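Local coordinates for protein REP-associated tyrosine transposase (Escherichia coli, PDB 4ER8) that binds the hairpins of repetitive extragenic palindromes and cleaves and recombines the mosaic elements built from these DNA repeats, at residues 51-63 and 109-123. Residues are numbered along the deposited sequence; the frame is centred on the assembly and turned at random.
With NI (nickel (II) ion), chain C.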
loop_
_atom_site.group_PDB
_atom_site.type_symbol
_atom_site.label_atom_id
_atom_site.label_comp_id
_atom_site.label_asym_id
_atom_site.label_seq_id
_atom_site.Cartn_x
_atom_site.Cartn_y
_atom_site.Cartn_z
ATOM N N ASN A 51 0.698 -7.579 -5.441
ATOM C CA ASN A 51 -0.251 -8.535 -4.899
ATOM C C ASN A 51 -1.538 -7.810 -4.506
ATOM O O ASN A 51 -2.642 -8.256 -4.874
ATOM C CB ASN A 51 0.345 -9.262 -3.710
ATOM C CG ASN A 51 1.408 -10.249 -4.109
ATOM O OD1 ASN A 51 1.101 -11.346 -4.527
ATOM N ND2 ASN A 51 2.668 -9.872 -3.961
ATOM N N ALA A 52 -1.401 -6.691 -3.792
ATOM C CA ALA A 52 -2.540 -5.851 -3.498
ATOM C C ALA A 52 -2.160 -4.422 -3.111
ATOM O O ALA A 52 -1.041 -4.167 -2.689
ATOM C CB ALA A 52 -3.401 -6.477 -2.426
ATOM N N TRP A 53 -3.111 -3.498 -3.239
ATOM C CA TRP A 53 -2.830 -2.135 -2.875
ATOM C C TRP A 53 -4.140 -1.387 -2.588
ATOM O O TRP A 53 -5.093 -1.572 -3.326
ATOM C CB TRP A 53 -2.076 -1.508 -4.044
ATOM C CG TRP A 53 -1.227 -0.319 -3.768
ATOM C CD1 TRP A 53 -1.554 0.789 -3.029
ATOM C CD2 TRP A 53 0.080 -0.075 -4.309
ATOM N NE1 TRP A 53 -0.499 1.686 -3.050
ATOM C CE2 TRP A 53 0.499 1.182 -3.847
ATOM C CE3 TRP A 53 0.940 -0.809 -5.145
ATOM C CZ2 TRP A 53 1.748 1.720 -4.186
ATOM C CZ3 TRP A 53 2.174 -0.283 -5.472
ATOM C CH2 TRP A 53 2.577 0.961 -4.992
ATOM N N VAL A 54 -4.206 -0.611 -1.498
ATOM C CA VAL A 54 -5.199 0.459 -1.374
ATOM C C VAL A 54 -4.520 1.815 -1.323
ATOM O O VAL A 54 -3.424 1.973 -0.770
ATOM C CB VAL A 54 -5.961 0.486 -0.056
ATOM C CG1 VAL A 54 -7.254 -0.193 -0.158
ATOM C CG2 VAL A 54 -5.096 0.013 1.099
ATOM N N VAL A 55 -5.228 2.810 -1.823
ATOM C CA VAL A 55 -4.853 4.183 -1.595
ATOM C C VAL A 55 -5.952 4.871 -0.803
ATOM O O VAL A 55 -7.124 4.833 -1.161
ATOM C CB VAL A 55 -4.731 4.905 -2.897
ATOM C CG1 VAL A 55 -4.311 6.364 -2.634
ATOM C CG2 VAL A 55 -3.760 4.149 -3.810
ATOM N N LEU A 56 -5.568 5.524 0.269
ATOM C CA LEU A 56 -6.542 6.275 0.994
ATOM C C LEU A 56 -6.219 7.720 0.685
ATOM O O LEU A 56 -5.231 7.979 -0.028
ATOM C CB LEU A 56 -6.539 5.895 2.476
ATOM C CG LEU A 56 -7.161 4.482 2.464
ATOM C CD1 LEU A 56 -6.136 3.380 2.717
ATOM C CD2 LEU A 56 -8.356 4.340 3.385
ATOM N N PRO A 57 -7.058 8.665 1.146
ATOM C CA PRO A 57 -6.732 10.037 0.783
ATOM C C PRO A 57 -5.379 10.433 1.316
ATOM O O PRO A 57 -4.652 11.146 0.630
ATOM C CB PRO A 57 -7.828 10.856 1.460
ATOM C CG PRO A 57 -8.935 9.854 1.760
ATOM C CD PRO A 57 -8.228 8.578 2.037
ATOM N N GLU A 58 -5.007 9.931 2.492
ATOM C CA GLU A 58 -3.739 10.349 3.128
ATOM C C GLU A 58 -2.709 9.273 3.505
ATOM O O GLU A 58 -1.779 9.581 4.242
ATOM C CB GLU A 58 -4.015 11.212 4.371
ATOM C CG GLU A 58 -5.147 10.684 5.260
ATOM C CD GLU A 58 -4.952 9.246 5.665
ATOM O OE1 GLU A 58 -5.677 8.366 5.155
ATOM O OE2 GLU A 58 -4.070 8.981 6.494
ATOM N N HIS A 59 -2.853 8.041 3.019
ATOM C CA HIS A 59 -1.875 6.971 3.258
ATOM C C HIS A 59 -2.264 5.786 2.414
ATOM O O HIS A 59 -3.350 5.768 1.822
ATOM C CB HIS A 59 -1.820 6.575 4.748
ATOM C CG HIS A 59 -2.936 5.684 5.217
ATOM N ND1 HIS A 59 -4.243 6.111 5.337
ATOM C CD2 HIS A 59 -2.918 4.406 5.676
ATOM C CE1 HIS A 59 -4.983 5.127 5.835
ATOM N NE2 HIS A 59 -4.204 4.074 6.030
ATOM N N MET A 60 -1.397 4.791 2.346
ATOM C CA MET A 60 -1.699 3.640 1.556
ATOM C C MET A 60 -1.054 2.449 2.208
ATOM O O MET A 60 -0.092 2.607 2.971
ATOM C CB MET A 60 -1.231 3.836 0.109
ATOM C CG MET A 60 0.256 3.954 -0.159
ATOM S SD MET A 60 0.601 4.813 -1.779
ATOM C CE MET A 60 2.346 4.933 -1.709
ATOM N N HIS A 61 -1.600 1.267 1.933
ATOM C CA HIS A 61 -1.039 0.008 2.356
ATOM C C HIS A 61 -0.923 -0.856 1.141
ATOM O O HIS A 61 -1.797 -0.803 0.271
ATOM C CB HIS A 61 -2.002 -0.691 3.278
ATOM C CG HIS A 61 -2.386 0.102 4.474
ATOM N ND1 HIS A 61 -1.577 0.209 5.588
ATOM C CD2 HIS A 61 -3.507 0.804 4.756
ATOM C CE1 HIS A 61 -2.171 0.968 6.494
ATOM N NE2 HIS A 61 -3.350 1.330 6.021
ATOM N N CYS A 62 0.104 -1.691 1.060
ATOM C CA CYS A 62 0.151 -2.595 -0.093
ATOM C C CYS A 62 1.011 -3.852 0.111
ATOM O O CYS A 62 1.754 -3.958 1.080
ATOM C CB CYS A 62 0.592 -1.815 -1.313
ATOM S SG CYS A 62 2.282 -1.322 -1.162
ATOM N N ILE A 63 0.884 -4.813 -0.798
ATOM C CA ILE A 63 1.724 -6.031 -0.804
ATOM C C ILE A 63 2.469 -6.254 -2.129
ATOM O O ILE A 63 1.838 -6.242 -3.196
ATOM C CB ILE A 63 0.903 -7.268 -0.523
ATOM C CG1 ILE A 63 0.204 -7.147 0.836
ATOM C CG2 ILE A 63 1.803 -8.463 -0.516
ATOM C CD1 ILE A 63 -0.957 -8.158 1.060
ATOM N N TYR A 109 -0.611 -13.919 4.571
ATOM C CA TYR A 109 -0.797 -13.220 3.306
ATOM C C TYR A 109 -2.222 -12.777 3.145
ATOM O O TYR A 109 -2.504 -11.591 2.924
ATOM C CB TYR A 109 -0.411 -14.113 2.151
ATOM C CG TYR A 109 -0.691 -13.551 0.777
ATOM C CD1 TYR A 109 0.111 -12.561 0.220
ATOM C CD2 TYR A 109 -1.728 -14.060 -0.003
ATOM C CE1 TYR A 109 -0.143 -12.060 -1.064
ATOM C CE2 TYR A 109 -1.987 -13.578 -1.271
ATOM C CZ TYR A 109 -1.180 -12.587 -1.795
ATOM O OH TYR A 109 -1.433 -12.124 -3.057
ATOM N N ARG A 110 -3.131 -13.740 3.242
ATOM C CA ARG A 110 -4.558 -13.435 3.227
ATOM C C ARG A 110 -4.998 -12.448 4.316
ATOM O O ARG A 110 -5.809 -11.570 4.010
ATOM C CB ARG A 110 -5.386 -14.695 3.312
ATOM C CG ARG A 110 -5.367 -15.488 2.037
ATOM C CD ARG A 110 -5.551 -16.945 2.386
ATOM N NE ARG A 110 -5.506 -17.850 1.234
ATOM C CZ ARG A 110 -6.061 -19.062 1.239
ATOM N NH1 ARG A 110 -6.692 -19.487 2.329
ATOM N NH2 ARG A 110 -5.997 -19.828 0.167
ATOM N N HIS A 111 -4.501 -12.557 5.551
ATOM C CA HIS A 111 -4.924 -11.584 6.571
ATOM C C HIS A 111 -4.527 -10.206 6.093
ATOM O O HIS A 111 -5.258 -9.226 6.270
ATOM C CB HIS A 111 -4.359 -11.843 7.989
ATOM C CG HIS A 111 -4.970 -13.030 8.683
ATOM N ND1 HIS A 111 -4.341 -13.703 9.718
ATOM C CD2 HIS A 111 -6.150 -13.682 8.480
ATOM C CE1 HIS A 111 -5.111 -14.697 10.134
ATOM N NE2 HIS A 111 -6.203 -14.719 9.384
ATOM N N HIS A 112 -3.358 -10.127 5.472
ATOM C CA HIS A 112 -2.903 -8.834 5.037
ATOM C C HIS A 112 -3.605 -8.398 3.761
ATOM O O HIS A 112 -3.822 -7.206 3.607
ATOM C CB HIS A 112 -1.390 -8.761 4.911
ATOM C CG HIS A 112 -0.689 -8.641 6.218
ATOM N ND1 HIS A 112 -0.377 -9.734 7.002
ATOM C CD2 HIS A 112 -0.179 -7.563 6.857
ATOM C CE1 HIS A 112 0.249 -9.322 8.094
ATOM N NE2 HIS A 112 0.383 -8.015 8.026
ATOM N N VAL A 113 -3.998 -9.307 2.866
ATOM C CA VAL A 113 -4.732 -8.819 1.679
ATOM C C VAL A 113 -6.110 -8.286 2.142
ATOM O O VAL A 113 -6.544 -7.223 1.709
ATOM C CB VAL A 113 -4.945 -9.872 0.552
ATOM C CG1 VAL A 113 -5.874 -9.311 -0.489
ATOM C CG2 VAL A 113 -3.632 -10.358 -0.131
ATOM N N ASP A 114 -6.780 -9.031 3.018
ATOM C CA ASP A 114 -8.068 -8.681 3.548
ATOM C C ASP A 114 -7.922 -7.308 4.211
ATOM O O ASP A 114 -8.719 -6.363 3.957
ATOM C CB ASP A 114 -8.482 -9.674 4.643
ATOM C CG ASP A 114 -8.871 -11.072 4.117
ATOM O OD1 ASP A 114 -9.009 -11.351 2.894
ATOM O OD2 ASP A 114 -9.071 -11.918 5.003
ATOM N N TYR A 115 -6.901 -7.203 5.064
ATOM C CA TYR A 115 -6.661 -5.993 5.797
ATOM C C TYR A 115 -6.593 -4.838 4.816
ATOM O O TYR A 115 -7.081 -3.729 5.094
ATOM C CB TYR A 115 -5.336 -6.058 6.521
ATOM C CG TYR A 115 -5.170 -4.859 7.418
ATOM C CD1 TYR A 115 -5.495 -4.922 8.780
ATOM C CD2 TYR A 115 -4.705 -3.647 6.914
ATOM C CE1 TYR A 115 -5.317 -3.823 9.615
ATOM C CE2 TYR A 115 -4.518 -2.528 7.758
ATOM C CZ TYR A 115 -4.832 -2.631 9.098
ATOM O OH TYR A 115 -4.705 -1.517 9.907
ATOM N N ILE A 116 -5.967 -5.088 3.666
ATOM C CA ILE A 116 -5.858 -4.029 2.734
ATOM C C ILE A 116 -7.240 -3.603 2.245
ATOM O O ILE A 116 -7.586 -2.427 2.385
ATOM C CB ILE A 116 -4.901 -4.354 1.604
ATOM C CG1 ILE A 116 -3.462 -4.152 2.116
ATOM C CG2 ILE A 116 -5.228 -3.455 0.404
ATOM C CD1 ILE A 116 -2.427 -4.996 1.476
ATOM N N TYR A 117 -8.025 -4.559 1.739
ATOM C CA TYR A 117 -9.319 -4.247 1.148
ATOM C C TYR A 117 -10.356 -3.771 2.170
ATOM O O TYR A 117 -11.250 -3.008 1.817
ATOM C CB TYR A 117 -9.865 -5.402 0.265
ATOM C CG TYR A 117 -8.929 -5.758 -0.890
ATOM C CD1 TYR A 117 -8.689 -7.094 -1.259
ATOM C CD2 TYR A 117 -8.247 -4.756 -1.592
ATOM C CE1 TYR A 117 -7.795 -7.403 -2.306
ATOM C CE2 TYR A 117 -7.377 -5.059 -2.629
ATOM C CZ TYR A 117 -7.142 -6.373 -2.973
ATOM O OH TYR A 117 -6.258 -6.638 -4.010
ATOM N N ILE A 118 -10.240 -4.208 3.420
ATOM C CA ILE A 118 -11.113 -3.726 4.488
ATOM C C ILE A 118 -10.775 -2.320 4.952
ATOM O O ILE A 118 -11.572 -1.647 5.595
ATOM C CB ILE A 118 -11.048 -4.645 5.696
ATOM C CG1 ILE A 118 -11.956 -5.843 5.468
ATOM C CG2 ILE A 118 -11.500 -3.953 6.954
ATOM C CD1 ILE A 118 -11.516 -7.068 6.292
ATOM N N ASN A 119 -9.576 -1.879 4.644
ATOM C CA ASN A 119 -9.087 -0.681 5.273
ATOM C C ASN A 119 -10.018 0.544 5.087
ATOM O O ASN A 119 -10.331 1.256 6.053
ATOM C CB ASN A 119 -7.691 -0.384 4.781
ATOM C CG ASN A 119 -6.857 0.193 5.828
ATOM O OD1 ASN A 119 -6.111 1.143 5.594
ATOM N ND2 ASN A 119 -6.966 -0.364 7.029
ATOM N N PRO A 120 -10.481 0.774 3.845
ATOM C CA PRO A 120 -11.312 1.983 3.645
ATOM C C PRO A 120 -12.458 2.015 4.636
ATOM O O PRO A 120 -12.964 3.103 4.992
ATOM C CB PRO A 120 -11.820 1.823 2.232
ATOM C CG PRO A 120 -10.656 1.089 1.527
ATOM C CD PRO A 120 -10.100 0.124 2.574
ATOM N N VAL A 121 -12.837 0.831 5.117
ATOM C CA VAL A 121 -13.992 0.705 6.006
ATOM C C VAL A 121 -13.517 0.952 7.409
ATOM O O VAL A 121 -14.099 1.751 8.109
ATOM C CB VAL A 121 -14.701 -0.673 5.862
ATOM C CG1 VAL A 121 -15.636 -0.987 7.036
ATOM C CG2 VAL A 121 -15.448 -0.726 4.582
ATOM N N LYS A 122 -12.453 0.288 7.825
ATOM C CA LYS A 122 -11.833 0.611 9.126
ATOM C C LYS A 122 -11.610 2.120 9.304
ATOM O O LYS A 122 -11.741 2.631 10.387
ATOM C CB LYS A 122 -10.498 -0.144 9.295
ATOM C CG LYS A 122 -9.691 0.206 10.542
ATOM C CD LYS A 122 -8.246 -0.332 10.469
ATOM C CE LYS A 122 -7.522 -0.209 11.815
ATOM N NZ LYS A 122 -8.085 -1.042 12.940
ATOM N N HIS A 123 -11.296 2.837 8.238
ATOM C CA HIS A 123 -10.934 4.223 8.406
ATOM C C HIS A 123 -12.155 5.159 8.365
ATOM O O HIS A 123 -12.030 6.382 8.592
ATOM C CB HIS A 123 -9.881 4.630 7.385
ATOM C CG HIS A 123 -8.505 4.111 7.684
ATOM N ND1 HIS A 123 -7.809 4.450 8.828
ATOM C CD2 HIS A 123 -7.672 3.321 6.958
ATOM C CE1 HIS A 123 -6.612 3.880 8.800
ATOM N NE2 HIS A 123 -6.507 3.185 7.678
HETATM NI NI NI C . -4.850 2.298 6.919
#
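His59 and His61 of the HUH motif meet Asn119 of helix 106-122 and His123 just after it at a nickel ion. The two histidines come from strand 59-65 of the antiparallel sheet, on which the helix packs. Their NE2 atoms bind the metal at 2.1 Å (His59) and 2.0 Å (His61). Asn119 OD1 and His123 NE2 bind it from the helix side, and Glu161 completes the site. His59 ND1 donates to the syn side of Glu58 OE1 (2.7 Å), which helps fix the ring's rotation. His61 ND1 is held by Thr17.

Rings also meet here. His59 turns an edge to the face of His123 in an offset edge-to-face pair, planes 84° apart. Tyr115 points its edge at the face of His61.

Apolar packing fills the middle. Ile116 CD1 lies 3.5 Å from Ile63 CG1, while its CG2 meets Val54 CG2. Val54 CG1 reaches Pro120. Ala52 CB packs on Tyr117 CZ at 3.8 Å; the Tyr117 hydroxyl is hydrogen-bonded to Thr136 and Asp140.

At the far end, CG of Tyr109 is anti to the backbone N (chi1 174°), and the ring reaches the strands. Tyr109 OH donates to Asn51 OD1 at 3.0 Å, tilted 32° from the carbonyl plane. Asn51 ND2 is hydrogen-bonded to Thr65. A phenylalanine here would probably leave Asn51 OD1 without the Tyr109 donor. Tyr109 CE1 also touches Ile63 CG2 at 4.1 Å.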